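Alanine racemase (Acinetobacter baumannii, PDB 4QHR) is a pyridoxal-phosphate-bearing enzyme of the alanine racemase family, built from a TIM-barrel N-terminal domain and a largely beta C-terminal domain in a two-chain assembly. Local coordinates at residues 16-19 / 20-24; 98-101 / 102-106; 336-339 / 340-344. All coordinates share one frame; numbering follows the deposited sequence.

Contact 1 of 3, residues 16-19 / 20-24; sequences NLNR and VKQLA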
loop_
_atom_site.group_PDB
_atom_site.type_symbol
_atom_site.label_atom_id
_atom_site.label_comp_id
_atom_site.label_asym_id
_atom_site.label_seq_id
_atom_site.Cartn_x
_atom_site.Cartn_y
_atom_site.Cartn_z
ATOM N N ASN A 16 -17.493 13.452 12.518
ATOM C CA ASN A 16 -16.873 12.473 13.412
ATOM C C ASN A 16 -16.084 13.180 14.484
ATOM O O ASN A 16 -16.038 12.732 15.617
ATOM C CB ASN A 16 -15.959 11.590 12.568
ATOM C CG ASN A 16 -16.710 10.798 11.524
ATOM O OD1 ASN A 16 -17.913 10.503 11.689
ATOM N ND2 ASN A 16 -16.015 10.409 10.469
ATOM N N LEU A 17 -15.455 14.308 14.139
ATOM C CA LEU A 17 -14.770 15.114 15.167
ATOM C C LEU A 17 -15.798 15.608 16.204
ATOM O O LEU A 17 -15.526 15.603 17.424
ATOM C CB LEU A 17 -14.022 16.277 14.545
ATOM C CG LEU A 17 -13.282 17.194 15.522
ATOM C CD1 LEU A 17 -12.358 16.463 16.472
ATOM C CD2 LEU A 17 -12.518 18.256 14.778
ATOM N N ASN A 18 -16.981 15.979 15.713
ATOM C CA ASN A 18 -18.043 16.412 16.566
ATOM C C ASN A 18 -18.549 15.282 17.431
ATOM O O ASN A 18 -18.957 15.537 18.573
ATOM C CB ASN A 18 -19.189 17.073 15.785
ATOM C CG ASN A 18 -20.198 17.718 16.719
ATOM O OD1 ASN A 18 -19.870 18.698 17.404
ATOM N ND2 ASN A 18 -21.365 17.164 16.800
ATOM N N ARG A 19 -18.527 14.046 16.926
ATOM C CA ARG A 19 -18.811 12.902 17.749
ATOM C C ARG A 19 -17.853 12.776 18.933
ATOM O O ARG A 19 -18.277 12.484 20.070
ATOM C CB ARG A 19 -18.859 11.602 16.951
ATOM C CG ARG A 19 -19.985 11.526 15.915
ATOM C CD ARG A 19 -21.347 11.150 16.519
ATOM N NE ARG A 19 -21.256 9.801 17.083
ATOM C CZ ARG A 19 -21.415 9.465 18.360
ATOM N NH1 ARG A 19 -21.740 10.372 19.311
ATOM N NH2 ARG A 19 -21.307 8.181 18.712
ATOM N N VAL A 20 -16.570 13.018 18.700
ATOM C CA VAL A 20 -15.629 13.010 19.816
ATOM C C VAL A 20 -16.039 13.989 20.897
ATOM O O VAL A 20 -16.020 13.652 22.093
ATOM C CB VAL A 20 -14.159 13.338 19.379
ATOM C CG1 VAL A 20 -13.237 13.231 20.588
ATOM C CG2 VAL A 20 -13.731 12.392 18.256
ATOM N N LYS A 21 -16.349 15.202 20.469
ATOM C CA LYS A 21 -16.830 16.250 21.355
ATOM C C LYS A 21 -18.076 15.877 22.159
ATOM O O LYS A 21 -18.210 16.255 23.330
ATOM C CB LYS A 21 -17.117 17.534 20.578
ATOM C CG LYS A 21 -17.518 18.647 21.501
ATOM C CD LYS A 21 -17.678 19.985 20.803
ATOM C CE LYS A 21 -18.232 20.974 21.820
ATOM N NZ LYS A 21 -18.008 22.340 21.299
ATOM N N GLN A 22 -18.993 15.167 21.530
ATOM C CA GLN A 22 -20.164 14.677 22.203
ATOM C C GLN A 22 -19.796 13.590 23.199
ATOM O O GLN A 22 -20.374 13.516 24.279
ATOM C CB GLN A 22 -21.199 14.122 21.190
ATOM C CG GLN A 22 -21.803 15.163 20.273
ATOM C CD GLN A 22 -22.683 14.529 19.176
ATOM O OE1 GLN A 22 -22.636 13.332 18.920
ATOM N NE2 GLN A 22 -23.487 15.361 18.510
ATOM N N LEU A 23 -18.838 12.740 22.872
ATOM C CA LEU A 23 -18.475 11.659 23.766
ATOM C C LEU A 23 -17.517 12.063 24.856
ATOM O O LEU A 23 -17.470 11.404 25.885
ATOM C CB LEU A 23 -17.835 10.476 22.982
ATOM C CG LEU A 23 -18.850 9.787 22.043
ATOM C CD1 LEU A 23 -18.194 9.014 20.900
ATOM C CD2 LEU A 23 -19.731 8.825 22.851
ATOM N N ALA A 24 -16.736 13.120 24.649
ATOM C CA ALA A 24 -15.693 13.550 25.603
ATOM C C ALA A 24 -15.821 15.049 25.811
ATOM O O ALA A 24 -14.932 15.877 25.449
ATOM C CB ALA A 24 -14.292 13.201 25.099
#

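Contact 2 of 3, residues 98-101 / 102-106; sequences VIHH and QQQFE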
loop_
_atom_site.group_PDB
_atom_site.type_symbol
_atom_site.label_atom_id
_atom_site.label_comp_id
_atom_site.label_asym_id
_atom_site.label_seq_id
_atom_site.Cartn_x
_atom_site.Cartn_y
_atom_site.Cartn_z
ATOM N N VAL A 98 6.449 14.115 23.255
ATOM C CA VAL A 98 6.434 12.974 24.111
ATOM C C VAL A 98 7.880 12.625 24.464
ATOM O O VAL A 98 8.769 12.692 23.606
ATOM C CB VAL A 98 5.772 11.760 23.440
ATOM C CG1 VAL A 98 6.310 10.460 23.994
ATOM C CG2 VAL A 98 4.276 11.824 23.652
ATOM N N ILE A 99 8.136 12.264 25.721
ATOM C CA ILE A 99 9.357 11.554 26.043
ATOM C C ILE A 99 8.985 10.162 26.573
ATOM O O ILE A 99 8.021 9.985 27.326
ATOM C CB ILE A 99 10.304 12.317 27.031
ATOM C CG1 ILE A 99 9.700 12.465 28.415
ATOM C CG2 ILE A 99 10.736 13.652 26.439
ATOM C CD1 ILE A 99 10.697 12.873 29.488
ATOM N N HIS A 100 9.741 9.169 26.140
ATOM C CA HIS A 100 9.451 7.789 26.518
ATOM C C HIS A 100 10.696 7.028 27.032
ATOM O O HIS A 100 10.557 5.914 27.490
ATOM C CB HIS A 100 8.753 7.023 25.375
ATOM C CG HIS A 100 9.592 6.907 24.146
ATOM N ND1 HIS A 100 10.632 6.005 24.044
ATOM C CD2 HIS A 100 9.562 7.597 22.978
ATOM C CE1 HIS A 100 11.195 6.136 22.858
ATOM N NE2 HIS A 100 10.591 7.122 22.207
ATOM N N HIS A 101 11.882 7.615 26.977
ATOM C CA HIS A 101 13.067 6.925 27.468
ATOM C C HIS A 101 14.139 7.932 27.816
ATOM O O HIS A 101 14.060 9.129 27.430
ATOM C CB HIS A 101 13.516 5.787 26.494
ATOM C CG HIS A 101 14.026 6.254 25.158
ATOM N ND1 HIS A 101 14.878 5.492 24.391
ATOM C CD2 HIS A 101 13.819 7.399 24.459
ATOM C CE1 HIS A 101 15.165 6.140 23.279
ATOM N NE2 HIS A 101 14.547 7.301 23.302
ATOM N N GLN A 102 15.133 7.457 28.566
ATOM C CA GLN A 102 16.177 8.286 29.185
ATOM C C GLN A 102 16.881 9.241 28.211
ATOM O O GLN A 102 17.077 10.413 28.501
ATOM C CB GLN A 102 17.200 7.374 29.883
ATOM C CG GLN A 102 18.198 8.040 30.806
ATOM C CD GLN A 102 17.565 8.830 31.937
ATOM O OE1 GLN A 102 16.514 8.472 32.481
ATOM N NE2 GLN A 102 18.225 9.921 32.310
ATOM N N GLN A 103 17.195 8.737 27.022
ATOM C CA GLN A 103 17.843 9.526 26.002
ATOM C C GLN A 103 17.083 10.835 25.771
ATOM O O GLN A 103 17.668 11.922 25.715
ATOM C CB GLN A 103 17.848 8.679 24.721
ATOM C CG GLN A 103 18.261 9.421 23.502
ATOM C CD GLN A 103 18.684 8.527 22.383
ATOM O OE1 GLN A 103 17.886 8.209 21.472
ATOM N NE2 GLN A 103 19.943 8.125 22.406
ATOM N N GLN A 104 15.766 10.735 25.606
ATOM C CA GLN A 104 14.951 11.946 25.285
ATOM C C GLN A 104 14.833 12.859 26.499
ATOM O O GLN A 104 14.759 14.099 26.394
ATOM C CB GLN A 104 13.555 11.533 24.823
ATOM C CG GLN A 104 13.457 11.021 23.402
ATOM C CD GLN A 104 12.131 10.319 23.150
ATOM O OE1 GLN A 104 11.464 9.852 24.081
ATOM N NE2 GLN A 104 11.738 10.228 21.889
ATOM N N PHE A 105 14.787 12.236 27.656
ATOM C CA PHE A 105 14.806 13.001 28.903
ATOM C C PHE A 105 16.027 13.878 28.952
ATOM O O PHE A 105 15.914 15.082 29.203
ATOM C CB PHE A 105 14.753 12.061 30.083
ATOM C CG PHE A 105 14.872 12.756 31.417
ATOM C CD1 PHE A 105 13.833 13.511 31.922
ATOM C CD2 PHE A 105 16.020 12.642 32.155
ATOM C CE1 PHE A 105 13.930 14.115 33.175
ATOM C CE2 PHE A 105 16.127 13.250 33.386
ATOM C CZ PHE A 105 15.077 13.988 33.905
ATOM N N GLU A 106 17.196 13.293 28.661
ATOM C CA GLU A 106 18.454 14.062 28.714
ATOM C C GLU A 106 18.437 15.193 27.718
ATOM O O GLU A 106 18.817 16.316 28.058
ATOM C CB GLU A 106 19.686 13.143 28.523
ATOM C CG GLU A 106 19.922 12.300 29.787
ATOM C CD GLU A 106 20.755 11.059 29.559
ATOM O OE1 GLU A 106 21.358 10.929 28.472
ATOM O OE2 GLU A 106 20.767 10.178 30.459
HETATM O O HOH W 1 15.039 9.036 21.037
#

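Contact 3 of 3, residues 336-339 / 340-344; sequences NGTI and GYELL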
loop_
_atom_site.group_PDB
_atom_site.type_symbol
_atom_site.label_atom_id
_atom_site.label_comp_id
_atom_site.label_asym_id
_atom_site.label_seq_id
_atom_site.Cartn_x
_atom_site.Cartn_y
_atom_site.Cartn_z
ATOM N N ASN A 336 -10.000 -9.643 4.214
ATOM C CA ASN A 336 -8.549 -9.633 3.914
ATOM C C ASN A 336 -7.722 -10.112 5.080
ATOM O O ASN A 336 -6.502 -10.142 4.955
ATOM C CB ASN A 336 -8.180 -8.152 3.501
ATOM C CG ASN A 336 -6.714 -7.909 3.107
ATOM O OD1 ASN A 336 -6.183 -6.839 3.439
ATOM N ND2 ASN A 336 -6.071 -8.824 2.382
ATOM N N GLY A 337 -8.349 -10.468 6.210
ATOM C CA GLY A 337 -7.638 -10.973 7.411
ATOM C C GLY A 337 -6.907 -9.871 8.186
ATOM O O GLY A 337 -5.981 -10.148 8.910
ATOM N N THR A 338 -7.337 -8.618 8.057
ATOM C CA THR A 338 -6.694 -7.516 8.782
ATOM C C THR A 338 -7.730 -6.482 9.272
ATOM O O THR A 338 -8.902 -6.809 9.452
ATOM C CB THR A 338 -5.543 -6.928 7.919
ATOM O OG1 THR A 338 -4.785 -6.009 8.713
ATOM C CG2 THR A 338 -6.068 -6.261 6.676
ATOM N N ILE A 339 -7.305 -5.257 9.500
ATOM C CA ILE A 339 -8.149 -4.218 10.088
ATOM C C ILE A 339 -8.181 -3.008 9.172
ATOM O O ILE A 339 -7.276 -2.808 8.331
ATOM C CB ILE A 339 -7.667 -3.811 11.521
ATOM C CG1 ILE A 339 -6.221 -3.297 11.512
ATOM C CG2 ILE A 339 -7.769 -5.032 12.427
ATOM C CD1 ILE A 339 -5.688 -2.869 12.881
ATOM N N GLY A 340 -9.217 -2.217 9.336
ATOM C CA GLY A 340 -9.445 -1.083 8.460
ATOM C C GLY A 340 -8.336 -0.091 8.382
ATOM O O GLY A 340 -8.025 0.441 7.296
ATOM N N TYR A 341 -7.717 0.143 9.531
ATOM C CA TYR A 341 -6.577 1.009 9.652
ATOM C C TYR A 341 -5.551 0.687 8.573
ATOM O O TYR A 341 -4.953 1.605 7.980
ATOM C CB TYR A 341 -5.833 0.769 10.969
ATOM C CG TYR A 341 -6.460 1.093 12.328
ATOM C CD1 TYR A 341 -7.456 0.310 12.861
ATOM C CD2 TYR A 341 -5.960 2.157 13.118
ATOM C CE1 TYR A 341 -7.991 0.561 14.078
ATOM C CE2 TYR A 341 -6.516 2.409 14.386
ATOM C CZ TYR A 341 -7.519 1.598 14.850
ATOM O OH TYR A 341 -8.102 1.771 16.118
ATOM N N GLU A 342 -5.281 -0.592 8.362
ATOM C CA GLU A 342 -4.224 -0.979 7.410
ATOM C C GLU A 342 -4.607 -0.704 5.966
ATOM O O GLU A 342 -3.764 -0.312 5.201
ATOM C CB GLU A 342 -3.795 -2.444 7.588
ATOM C CG GLU A 342 -2.697 -2.849 6.615
ATOM C CD GLU A 342 -2.146 -4.211 6.798
ATOM O OE1 GLU A 342 -2.906 -5.119 7.303
ATOM O OE2 GLU A 342 -0.964 -4.387 6.421
ATOM N N LEU A 343 -5.874 -0.898 5.599
ATOM C CA LEU A 343 -6.333 -0.684 4.219
ATOM C C LEU A 343 -6.231 0.801 3.868
ATOM O O LEU A 343 -5.816 1.199 2.754
ATOM C CB LEU A 343 -7.739 -1.194 3.993
ATOM C CG LEU A 343 -7.931 -2.667 3.636
ATOM C CD1 LEU A 343 -7.318 -3.464 4.715
ATOM C CD2 LEU A 343 -9.384 -3.035 3.437
ATOM N N LEU A 344 -6.537 1.610 4.863
ATOM C CA LEU A 344 -6.604 3.030 4.681
ATOM C C LEU A 344 -5.193 3.605 4.482
ATOM O O LEU A 344 -5.045 4.587 3.744
ATOM C CB LEU A 344 -7.375 3.706 5.851
ATOM C CG LEU A 344 -8.862 3.357 5.991
ATOM C CD1 LEU A 344 -9.410 3.813 7.341
ATOM C CD2 LEU A 344 -9.657 3.962 4.822
#

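Contact 1 of 3, residues 16-19 / 20-24
Arg-19 leans forward along its helix to meet Gln-22 and Leu-23. Arg-19 CB sits 3.2 Å from Val-20 N, simply as its neighbour in sequence. Past CG the chain folds back on itself at chi2 (-81°) and chi3 (-63°), which brings Arg-19 CD to 3.5 Å from Gln-22 OE1. NE turns out of the pair and donates to Asp-229 O. These residues form the C-terminal end of helix 10-23, the helix that leads into strand 28-32 of the TIM-barrel domain; Leu-17 and Val-20 pack on Ile-29 of that strand, while Leu-23 meets Ile-197 and Phe-198 of helix 194-199. At the guanidinium, Arg-19 NH1 donates to Gln-22 OE1 over 3.1 Å in a nearly straight bond (163°). The oxygen lies at the guanidinium edge, in its plane, and NH1 lies in the carbonyl plane of the amide. Leu-23 covers one face of the group, its CD1 3.9 Å from Arg-19 NH2. The backbone hydrogen bond from Leu-23 N to Arg-19 O, 2.9 Å, is the helical i to i+4 bond that joins the same two residues. NH2 itself is held by Leu-228 O.

Contact 2 of 3, residues 98-101 / 102-106
Gln-104 lays its amide oxygen over the His-100 ring, with OE1 of Gln-104 3.1 Å above the ring plane and offset toward the rim. This is a beta-to-alpha turn of the TIM barrel: strand 95-99 ends at Ile-99, His-100 turns the chain, and His-101 takes the N-cap position of helix 102-110. OE1 of Gln-104 also accepts the backbone N-H of His-100, 2.8 Å from its N, with the donor nearly along the C=O axis (171°). Beyond CG the Gln-104 chain runs extended, so its amide reaches back from the first turn of the helix to the strand end. The amide nitrogen, Gln-104 NE2, donates to the carbonyls of Glu-79 and Val-81, and the group is thus held at both of its polar atoms.

The His-101 ring stands almost perpendicular to the same amide (88°), with Gln-104 OE1 near its edge. Its CG sits between the backbone N and carbonyl carbon (chi1 67°), which turns the ring alongside the Gln-103 side chain. There CB of Gln-103 makes a CH-pi contact 4.0 Å from the centroid of the His-101 ring. CE1 of His-100 comes over the opposite face.

Ile-99 CD1 meets the edge of the Phe-105 ring at CD1, 4.0 Å away, and both side chains pack on Leu-147 of helix 139-149. The first turn is closed by Phe-105 N donating to His-101 O. Ile-241 of the second subunit packs on both histidines, so the turn also lies at the dimer interface. At the edge of the His-101 ring, in its plane, a water lies 2.9 Å from NE2 of His-101 and donates to Gln-103 OE1 at 3.0 Å.

Contact 3 of 3, residues 336-339 / 340-344
Thr-338 and Glu-342 meet at about a right angle: the hydroxyl OG1 of Thr-338 donates to OE1 of Glu-342 over a short 2.5 Å, almost in line with the CD-OE1 bond. The glutamate reaches it with its chain fully extended, CG anti to the backbone N (chi1 -180°), so the carboxylate comes back past the start of helix 340-345. The threonine's methyl, CG2, rests 3.6 Å from CD1 of Leu-343.

One residue on, at the N-cap position, Ile-339 O takes the N-H of Glu-342, its N 3.0 Å away. The donor sits well above the carbonyl plane, 48° out of it. The Ile-339 side chain passes over to Tyr-341 instead, CD1 of Ile-339 lying 3.6 Å from CD1 of the Tyr-341 ring. CD1 of Leu-343 also touches Asn-336 OD1, while ND2 of that asparagine donates to Ala-280 O.

Next come the groups that set these in place. Gly-337, with positive phi, ends helix 329-335 in a Schellman motif, and Thr-338 and Ile-339 lead into helix 340-345; Leu-343 packs back on Val-332 and Ala-333 of the helix just finished. From the second subunit, Arg-279 NH1 is hydrogen-bonded to Thr-338 OG1, and Arg-279 N to Glu-342 OE2. The Tyr-341 hydroxyl is hydrogen-bonded to the phosphate oxygen OP2 of LLP at position 34.

With OE1 accepting a hydroxyl proton, and OE2 in a salt bridge with Arg-346 NH1 of its own chain and accepting the backbone N-H of Arg-279 of the second subunit, the Glu-342 carboxylate is probably ionised; the hydrogen bonds to Arg-279 join the helix start to that subunit.

Contacts 1 and 2 belong to the TIM-barrel domain and contact 3 to the C-terminal one, and all three are separate, in series along the chain. Contacts 1 and 3 are the nearest pair, centres 24 Å and nearest atoms about 10 Å apart; contact 2 lies 32 Å, centre to centre, from each of the others. Contact 3 reaches the modified residue LLP at position 34, Tyr-341 being hydrogen-bonded to its phosphate, while the helix of contact 1 only precedes strand 28-32, which leads to it. Contacts 2 and 3 both touch the second subunit, though their nearest atoms stay about 17 Å apart, whereas contact 1 touches no other chain.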